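Local coordinates for protein molinate hydrolase (Gulosibacter molinativorax, PDB 4UB9) that hydrolyses the thiocarbamate pesticide molinate, probably by cleaving a carbon-nitrogen bond that is not a peptide, as a zinc-binding member of the amidohydrolase family, at residues Ala303-Gln308 with Arg352-Asn357; Ser326-Thr331 with Gln406-Lys411; Thr284-Leu289 with Ala309-Glu314. All coordinates share one frame; numbering follows the deposited sequence.

Contact 1: Ala303-Gln308 with Arg352-Asn357; sequences ATMTGQ and RVHHEN
The irregular loop Ala303-Gln308 runs past the first turn of helix 353-363, for which Arg352 is the N-cap, and comes close at two places: the CA atoms of Thr304 and His354 are 5.8 Å apart, and those of Gln308 and Val353 5.3 Å. Positive phi values at Gly307 and Gln308 curl the end of the loop around the His354 ring. With its CG anti to the carbonyl carbon, His354 slots this ring into the loop. There NE2 lies 2.9 Å from Gln308 N and accepts its hydrogen bond near the ring plane. One ring face carries a CH-pi contact from Met305 CA, 3.9 Å from the centroid; the Gln308 amide covers the opposite face, with the two planes 35° apart. Farther along the helix, Asn357 ND2 donates to Thr304 O over 3.1 Å, fairly straight at 160° and almost in the amide plane, although it meets the carbonyl from above its plane. The same ND2 makes a weak bond to Thr306 OG1, whose stronger partner is Ala309 O, while Asn357 OD1 binds Ile311 N. Met305 also lies close to the zinc ligand His302. Because His354 ND1 is bonded to Phe349 O and NE2 accepts a backbone amide, the ring is probably neutral with its proton on ND1, held by bonds at both nitrogens and packed on both faces.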
loop_
_atom_site.group_PDB
_atom_site.type_symbol
_atom_site.label_atom_id
_atom_site.label_comp_id
_atom_site.label_asym_id
_atom_site.label_seq_id
_atom_site.Cartn_x
_atom_site.Cartn_y
_atom_site.Cartn_z
ATOM N N ALA A 303 -19.170 -17.406 18.947
ATOM C CA ALA A 303 -19.548 -18.689 18.411
ATOM C C ALA A 303 -20.322 -18.532 17.132
ATOM O O ALA A 303 -20.297 -19.389 16.267
ATOM C CB ALA A 303 -20.378 -19.429 19.433
ATOM N N THR A 304 -21.069 -17.448 17.043
ATOM C CA THR A 304 -21.947 -17.221 15.885
ATOM C C THR A 304 -21.254 -16.565 14.707
ATOM O O THR A 304 -21.885 -16.307 13.678
ATOM C CB THR A 304 -23.156 -16.331 16.275
ATOM O OG1 THR A 304 -22.679 -15.204 17.020
ATOM C CG2 THR A 304 -24.104 -17.128 17.106
ATOM N N MET A 305 -19.969 -16.249 14.877
ATOM C CA MET A 305 -19.185 -15.728 13.775
ATOM C C MET A 305 -18.701 -16.924 12.937
ATOM O O MET A 305 -17.753 -17.590 13.272
ATOM C CB MET A 305 -18.026 -14.914 14.270
ATOM C CG MET A 305 -17.346 -14.171 13.138
ATOM S SD MET A 305 -15.777 -13.492 13.685
ATOM C CE MET A 305 -16.346 -12.162 14.781
ATOM N N THR A 306 -19.393 -17.193 11.844
ATOM C CA THR A 306 -19.218 -18.447 11.115
ATOM C C THR A 306 -19.029 -18.323 9.623
ATOM O O THR A 306 -19.607 -19.069 8.855
ATOM C CB THR A 306 -20.412 -19.397 11.365
ATOM O OG1 THR A 306 -21.616 -18.821 10.883
ATOM C CG2 THR A 306 -20.537 -19.669 12.826
ATOM N N GLY A 307 -18.208 -17.377 9.208
ATOM C CA GLY A 307 -17.845 -17.299 7.791
ATOM C C GLY A 307 -18.998 -16.872 6.901
ATOM O O GLY A 307 -19.025 -17.139 5.705
ATOM N N GLN A 308 -19.974 -16.245 7.535
ATOM C CA GLN A 308 -21.223 -15.822 6.916
ATOM C C GLN A 308 -21.998 -16.976 6.323
ATOM O O GLN A 308 -22.730 -16.811 5.398
ATOM C CB GLN A 308 -20.979 -14.755 5.877
ATOM C CG GLN A 308 -20.688 -13.402 6.501
ATOM C CD GLN A 308 -21.884 -12.781 7.171
ATOM O OE1 GLN A 308 -21.780 -12.178 8.252
ATOM N NE2 GLN A 308 -23.022 -12.900 6.539
ATOM N N ARG A 352 -25.772 -9.506 8.896
ATOM C CA ARG A 352 -26.300 -10.465 7.902
ATOM C C ARG A 352 -26.511 -11.865 8.557
ATOM O O ARG A 352 -27.211 -11.985 9.549
ATOM C CB ARG A 352 -25.410 -10.536 6.629
ATOM C CG ARG A 352 -25.215 -9.241 5.852
ATOM C CD ARG A 352 -24.143 -8.368 6.514
ATOM N NE ARG A 352 -24.017 -7.025 5.943
ATOM C CZ ARG A 352 -22.946 -6.566 5.281
ATOM N NH1 ARG A 352 -21.867 -7.321 5.106
ATOM N NH2 ARG A 352 -22.953 -5.319 4.799
ATOM N N VAL A 353 -25.847 -12.889 8.024
ATOM C CA VAL A 353 -26.016 -14.259 8.490
ATOM C C VAL A 353 -25.630 -14.463 9.934
ATOM O O VAL A 353 -26.230 -15.274 10.627
ATOM C CB VAL A 353 -25.249 -15.239 7.584
ATOM C CG1 VAL A 353 -25.278 -16.645 8.154
ATOM C CG2 VAL A 353 -25.851 -15.214 6.170
ATOM N N HIS A 354 -24.683 -13.685 10.431
ATOM C CA HIS A 354 -24.314 -13.826 11.839
ATOM C C HIS A 354 -25.365 -13.281 12.773
ATOM O O HIS A 354 -25.490 -13.714 13.938
ATOM C CB HIS A 354 -22.982 -13.162 12.149
ATOM C CG HIS A 354 -21.851 -13.742 11.378
ATOM N ND1 HIS A 354 -20.611 -13.153 11.329
ATOM C CD2 HIS A 354 -21.795 -14.799 10.532
ATOM C CE1 HIS A 354 -19.824 -13.852 10.533
ATOM N NE2 HIS A 354 -20.524 -14.847 10.030
ATOM N N HIS A 355 -26.098 -12.304 12.271
ATOM C CA HIS A 355 -27.239 -11.755 13.005
ATOM C C HIS A 355 -28.300 -12.851 13.110
ATOM O O HIS A 355 -28.846 -13.081 14.188
ATOM C CB HIS A 355 -27.783 -10.487 12.301
ATOM C CG HIS A 355 -29.189 -10.130 12.667
ATOM N ND1 HIS A 355 -29.506 -9.409 13.811
ATOM C CD2 HIS A 355 -30.361 -10.419 12.070
ATOM C CE1 HIS A 355 -30.816 -9.265 13.895
ATOM N NE2 HIS A 355 -31.356 -9.870 12.853
ATOM N N GLU A 356 -28.602 -13.477 11.987
ATOM C CA GLU A 356 -29.587 -14.582 11.943
ATOM C C GLU A 356 -29.194 -15.767 12.793
ATOM O O GLU A 356 -30.044 -16.432 13.368
ATOM C CB GLU A 356 -29.803 -15.048 10.518
ATOM C CG GLU A 356 -30.570 -14.025 9.681
ATOM C CD GLU A 356 -30.306 -14.152 8.178
ATOM O OE1 GLU A 356 -29.731 -15.160 7.735
ATOM O OE2 GLU A 356 -30.673 -13.223 7.429
ATOM N N ASN A 357 -27.898 -16.023 12.879
ATOM C CA ASN A 357 -27.381 -17.060 13.790
ATOM C C ASN A 357 -27.709 -16.693 15.216
ATOM O O ASN A 357 -28.177 -17.515 15.978
ATOM C CB ASN A 357 -25.865 -17.191 13.692
ATOM C CG ASN A 357 -25.390 -17.876 12.406
ATOM O OD1 ASN A 357 -26.122 -18.622 11.754
ATOM N ND2 ASN A 357 -24.117 -17.678 12.096
#

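Contact 2: Ser326-Thr331 with Gln406-Lys411; sequences SEVQPT and QAMVEK
Two carboxylates, one in each segment, are each met from above their plane by an amide nitrogen of their own segment. Gln329 NE2 donates to Glu327 OE1 at 2.9 Å, some 31° out of the carboxylate plane, yet OE1 stays near the plane of the Gln329 amide. On the helix, Gln406 NE2 reaches Glu410 OE2 over 3.3 Å in a similar way. The ring of Pro330 turns its CB and CG toward the helix: CG touches Met408 SD at 3.7 Å and also the methyl of Ala407, while CB rests on Lys411 CE at 3.5 Å. Strand 326-328 belongs to the parallel wall of the TIM barrel typical of amidohydrolases, with backbone bonds to strands 299-301 and 368-370. Its alternation sends Val328 outward to the surrounding helices, whereas Glu327 OE2 accepts from the backbone N of the zinc ligand His302. Bends at chi2 (-59°) and chi3 (-92°) curl Met408 back, so that its CE meets Val328 CG2 at 3.5 Å, with Ile362 and Leu368 also against this side chain. At the C-terminal end of Ser326-Thr331, Lys411 bends at chi3 and chi4 to bring NZ in the carbonyl plane to Thr331 O, 3.1 Å away. A water that accepts from both Lys411 NZ and Thr331 N sits 2.9 Å from NZ, and His355 ND1 is the strongest partner of the ammonium group. An alanine here would remove the ammonium group and CE, and would probably loosen the hold on Thr331 O, the water and His355 as well as the packing on Pro330 CB. The helix also meets Thr331 through Ala407, whose CB lies 3.9 Å from Thr331 O.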
loop_
_atom_site.group_PDB
_atom_site.type_symbol
_atom_site.label_atom_id
_atom_site.label_comp_id
_atom_site.label_asym_id
_atom_site.label_seq_id
_atom_site.Cartn_x
_atom_site.Cartn_y
_atom_site.Cartn_z
ATOM N N SER A 326 -21.895 -20.761 24.843
ATOM C CA SER A 326 -21.467 -19.902 23.720
ATOM C C SER A 326 -21.460 -18.437 24.097
ATOM O O SER A 326 -22.485 -17.938 24.600
ATOM C CB SER A 326 -22.462 -20.053 22.588
ATOM O OG SER A 326 -22.463 -21.355 22.099
ATOM N N GLU A 327 -20.360 -17.714 23.887
ATOM C CA GLU A 327 -20.466 -16.264 23.896
ATOM C C GLU A 327 -20.691 -15.800 22.499
ATOM O O GLU A 327 -20.215 -16.395 21.549
ATOM C CB GLU A 327 -19.398 -15.454 24.686
ATOM C CG GLU A 327 -18.153 -15.012 24.007
ATOM C CD GLU A 327 -18.180 -13.661 23.303
ATOM O OE1 GLU A 327 -17.732 -12.638 23.866
ATOM O OE2 GLU A 327 -18.543 -13.672 22.129
ATOM N N VAL A 328 -21.465 -14.740 22.391
ATOM C CA VAL A 328 -21.805 -14.150 21.094
ATOM C C VAL A 328 -21.679 -12.664 21.217
ATOM O O VAL A 328 -21.682 -12.128 22.328
ATOM C CB VAL A 328 -23.205 -14.487 20.623
ATOM C CG1 VAL A 328 -23.377 -15.991 20.554
ATOM C CG2 VAL A 328 -24.222 -13.896 21.560
ATOM N N GLN A 329 -21.427 -12.036 20.077
ATOM C CA GLN A 329 -21.076 -10.591 20.033
ATOM C C GLN A 329 -21.929 -9.947 18.977
ATOM O O GLN A 329 -21.595 -9.978 17.797
ATOM C CB GLN A 329 -19.608 -10.356 19.741
ATOM C CG GLN A 329 -18.764 -10.793 20.922
ATOM C CD GLN A 329 -17.278 -10.756 20.671
ATOM O OE1 GLN A 329 -16.798 -10.070 19.774
ATOM N NE2 GLN A 329 -16.551 -11.468 21.483
ATOM N N PRO A 330 -23.090 -9.450 19.397
ATOM C CA PRO A 330 -24.018 -8.898 18.478
ATOM C C PRO A 330 -23.889 -7.400 18.373
ATOM O O PRO A 330 -23.185 -6.724 19.112
ATOM C CB PRO A 330 -25.338 -9.245 19.126
ATOM C CG PRO A 330 -25.041 -8.991 20.564
ATOM C CD PRO A 330 -23.656 -9.517 20.759
ATOM N N THR A 331 -24.685 -6.919 17.471
ATOM C CA THR A 331 -24.712 -5.565 17.101
ATOM C C THR A 331 -26.195 -5.144 17.147
ATOM O O THR A 331 -27.079 -5.932 16.836
ATOM C CB THR A 331 -24.100 -5.529 15.718
ATOM O OG1 THR A 331 -23.453 -4.280 15.513
ATOM C CG2 THR A 331 -25.083 -5.861 14.711
ATOM N N GLN A 406 -29.161 -4.935 25.339
ATOM C CA GLN A 406 -30.148 -4.288 24.443
ATOM C C GLN A 406 -30.226 -5.000 23.104
ATOM O O GLN A 406 -31.314 -5.330 22.630
ATOM C CB GLN A 406 -29.769 -2.796 24.246
ATOM C CG GLN A 406 -30.712 -2.079 23.301
ATOM C CD GLN A 406 -30.310 -0.641 23.062
ATOM O OE1 GLN A 406 -29.743 0.009 23.929
ATOM N NE2 GLN A 406 -30.541 -0.176 21.871
ATOM N N ALA A 407 -29.059 -5.262 22.484
ATOM C CA ALA A 407 -29.042 -5.918 21.153
ATOM C C ALA A 407 -29.693 -7.292 21.212
ATOM O O ALA A 407 -30.394 -7.714 20.303
ATOM C CB ALA A 407 -27.638 -6.067 20.648
ATOM N N MET A 408 -29.400 -8.022 22.281
ATOM C CA MET A 408 -29.905 -9.404 22.383
ATOM C C MET A 408 -31.442 -9.389 22.536
ATOM O O MET A 408 -32.140 -10.113 21.868
ATOM C CB MET A 408 -29.198 -10.149 23.523
ATOM C CG MET A 408 -27.732 -10.476 23.204
ATOM S SD MET A 408 -27.524 -11.502 21.717
ATOM C CE MET A 408 -27.548 -13.124 22.452
ATOM N N VAL A 409 -31.923 -8.512 23.406
ATOM C CA VAL A 409 -33.335 -8.340 23.630
ATOM C C VAL A 409 -34.017 -7.912 22.346
ATOM O O VAL A 409 -35.055 -8.445 22.024
ATOM C CB VAL A 409 -33.603 -7.348 24.749
ATOM C CG1 VAL A 409 -35.093 -6.998 24.827
ATOM C CG2 VAL A 409 -33.128 -7.948 26.065
ATOM N N GLU A 410 -33.430 -6.996 21.570
ATOM C CA GLU A 410 -33.979 -6.667 20.206
ATOM C C GLU A 410 -34.153 -7.898 19.323
ATOM O O GLU A 410 -34.986 -7.938 18.450
ATOM C CB GLU A 410 -33.072 -5.703 19.414
ATOM C CG GLU A 410 -32.993 -4.273 19.938
ATOM C CD GLU A 410 -31.924 -3.406 19.239
ATOM O OE1 GLU A 410 -31.207 -3.886 18.324
ATOM O OE2 GLU A 410 -31.778 -2.247 19.676
ATOM N N LYS A 411 -33.301 -8.873 19.507
ATOM C CA LYS A 411 -33.385 -10.083 18.705
ATOM C C LYS A 411 -34.278 -11.139 19.322
ATOM O O LYS A 411 -34.290 -12.268 18.864
ATOM C CB LYS A 411 -31.997 -10.691 18.527
ATOM C CG LYS A 411 -31.061 -9.824 17.714
ATOM C CD LYS A 411 -29.677 -10.442 17.708
ATOM C CE LYS A 411 -28.589 -9.391 17.766
ATOM N NZ LYS A 411 -28.509 -8.651 16.505
HETATM O O HOH W 1 -25.794 -9.133 15.489
#

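Contact 3: Thr284-Leu289 with Ala309-Glu314; sequences TSLEGL and APIPEE
Successive beta-alpha units of the TIM barrel meet here at the starts of their helices: helix 286-294, which follows strand 279-282, and helix 313-322, which follows strand 299-301. The tight part is built round one side chain. Leu286, extended with CG anti to the carbonyl carbon (chi1 -68°) and chi2 at 179°, pushes its forked tip against the chain before Pro312, the N-cap of the second helix. Its two methyls divide the work. CD1 touches the CB of Ala309 at 3.8 Å and approaches Pro310 O at 3.5 Å, whereas CD2 lies against Ile311 CA at 3.7 Å and against Pro312 CD at 3.9 Å. Thr306, earlier in the same loop, packs on this leucine too. One turn on, the fit is slacker: Leu289 and Ile311 cross at about a right angle, meeting by CD2 of the leucine and CD1 of the isoleucine at 4.0 Å, with Thr315 and Ile316 of helix 313-322 packed alongside. The contact across the segments is apolar, and the backbone O of Ile311 finds its partner elsewhere, at Arg360. Toward solvent the packing thins out. The CB of the exposed Pro310 points away from the first segment, and the exposed Glu313 and Glu314 stand clear of the leucines. A second subunit covers another side: its Thr218 packs on Leu286 and Ala309, and its Arg263 forms a salt bridge with Glu287. At the start of the first helix, Ser285 is the N-cap, and its OG accepts from Gly288 N at 2.9 Å with an N-H...O angle of 145°; a CB on Gly288 would come within 3.0 Å of that OG.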
loop_
_atom_site.group_PDB
_atom_site.type_symbol
_atom_site.label_atom_id
_atom_site.label_comp_id
_atom_site.label_asym_id
_atom_site.label_seq_id
_atom_site.Cartn_x
_atom_site.Cartn_y
_atom_site.Cartn_z
ATOM N N THR A 284 -14.075 -19.149 13.762
ATOM C CA THR A 284 -14.389 -18.210 12.732
ATOM C C THR A 284 -15.188 -18.850 11.600
ATOM O O THR A 284 -15.420 -18.253 10.585
ATOM C CB THR A 284 -13.064 -17.515 12.342
ATOM O OG1 THR A 284 -13.012 -16.250 12.982
ATOM C CG2 THR A 284 -12.870 -17.343 10.906
ATOM N N SER A 285 -15.580 -20.092 11.802
ATOM C CA SER A 285 -16.230 -20.903 10.744
ATOM C C SER A 285 -17.102 -21.967 11.347
ATOM O O SER A 285 -16.981 -22.285 12.527
ATOM C CB SER A 285 -15.178 -21.642 9.874
ATOM O OG SER A 285 -14.450 -22.556 10.662
ATOM N N LEU A 286 -17.985 -22.537 10.531
ATOM C CA LEU A 286 -18.885 -23.624 11.003
ATOM C C LEU A 286 -18.087 -24.842 11.470
ATOM O O LEU A 286 -18.357 -25.425 12.491
ATOM C CB LEU A 286 -19.806 -24.062 9.901
ATOM C CG LEU A 286 -20.851 -23.038 9.463
ATOM C CD1 LEU A 286 -21.734 -23.583 8.313
ATOM C CD2 LEU A 286 -21.708 -22.627 10.636
ATOM N N GLU A 287 -17.076 -25.204 10.697
ATOM C CA GLU A 287 -16.238 -26.337 11.049
ATOM C C GLU A 287 -15.400 -26.055 12.276
ATOM O O GLU A 287 -15.156 -26.939 13.092
ATOM C CB GLU A 287 -15.352 -26.752 9.881
ATOM C CG GLU A 287 -16.105 -27.613 8.877
ATOM C CD GLU A 287 -16.729 -28.867 9.530
ATOM O OE1 GLU A 287 -16.030 -29.760 10.081
ATOM O OE2 GLU A 287 -17.955 -28.952 9.532
ATOM N N GLY A 288 -15.019 -24.811 12.438
ATOM C CA GLY A 288 -14.320 -24.415 13.644
ATOM C C GLY A 288 -15.207 -24.560 14.860
ATOM O O GLY A 288 -14.808 -25.064 15.901
ATOM N N LEU A 289 -16.422 -24.092 14.723
ATOM C CA LEU A 289 -17.390 -24.187 15.790
ATOM C C LEU A 289 -17.619 -25.654 16.152
ATOM O O LEU A 289 -17.612 -26.024 17.298
ATOM C CB LEU A 289 -18.709 -23.548 15.355
ATOM C CG LEU A 289 -19.874 -23.603 16.348
ATOM C CD1 LEU A 289 -19.536 -23.012 17.707
ATOM C CD2 LEU A 289 -21.055 -22.837 15.756
ATOM N N ALA A 309 -21.865 -18.141 6.934
ATOM C CA ALA A 309 -22.647 -19.309 6.568
ATOM C C ALA A 309 -23.523 -19.684 7.751
ATOM O O ALA A 309 -23.111 -19.563 8.891
ATOM C CB ALA A 309 -21.728 -20.452 6.186
ATOM N N PRO A 310 -24.773 -20.048 7.491
ATOM C CA PRO A 310 -25.707 -20.297 8.604
ATOM C C PRO A 310 -25.404 -21.554 9.394
ATOM O O PRO A 310 -25.058 -22.574 8.847
ATOM C CB PRO A 310 -27.072 -20.399 7.915
ATOM C CG PRO A 310 -26.768 -20.837 6.534
ATOM C CD PRO A 310 -25.395 -20.279 6.167
ATOM N N ILE A 311 -25.558 -21.452 10.699
ATOM C CA ILE A 311 -25.292 -22.560 11.574
ATOM C C ILE A 311 -26.326 -23.673 11.326
ATOM O O ILE A 311 -27.498 -23.414 11.379
ATOM C CB ILE A 311 -25.352 -22.156 13.037
ATOM C CG1 ILE A 311 -24.237 -21.173 13.345
ATOM C CG2 ILE A 311 -25.200 -23.389 13.910
ATOM C CD1 ILE A 311 -24.235 -20.686 14.778
ATOM N N PRO A 312 -25.880 -24.899 11.039
ATOM C CA PRO A 312 -26.832 -25.982 10.825
ATOM C C PRO A 312 -27.521 -26.414 12.087
ATOM O O PRO A 312 -26.996 -26.278 13.210
ATOM C CB PRO A 312 -25.974 -27.137 10.313
ATOM C CG PRO A 312 -24.594 -26.578 10.099
ATOM C CD PRO A 312 -24.487 -25.354 10.960
ATOM N N GLU A 313 -28.699 -26.966 11.884
ATOM C CA GLU A 313 -29.553 -27.427 12.970
ATOM C C GLU A 313 -28.820 -28.411 13.862
ATOM O O GLU A 313 -28.882 -28.341 15.079
ATOM C CB GLU A 313 -30.833 -28.014 12.373
ATOM C CG GLU A 313 -32.053 -27.819 13.254
ATOM C CD GLU A 313 -32.261 -26.375 13.738
ATOM O OE1 GLU A 313 -32.435 -25.457 12.908
ATOM O OE2 GLU A 313 -32.293 -26.155 14.970
ATOM N N GLU A 314 -28.085 -29.314 13.243
ATOM C CA GLU A 314 -27.352 -30.357 13.955
ATOM C C GLU A 314 -26.381 -29.780 14.998
ATOM O O GLU A 314 -26.195 -30.332 16.075
ATOM C CB GLU A 314 -26.611 -31.209 12.909
ATOM C CG GLU A 314 -25.767 -32.312 13.496
ATOM C CD GLU A 314 -24.586 -32.809 12.657
ATOM O OE1 GLU A 314 -24.824 -33.180 11.486
ATOM O OE2 GLU A 314 -23.433 -32.886 13.197
#

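How the contacts relate
From the N terminus, contact 3 opens first, at the start of helix 286-294, and closes a short loop through strand 299-301 when the chain reaches 309-314. Contact 1 opens within that loop, at 303-308, and closes only at helix 353-363, so the two cross. Contact 2 starts at strand 326-328, after contact 3 has closed, and ends at 406-411; it crosses contact 1 and lies in series with contact 3. Contact 1 touches both others: Val353 packs against Pro310 of contact 3, and Ala303 meets Ser326 and the backbone of Glu327 in contact 2. Together they tie successive strand-to-helix connections of the barrel to its outer helices.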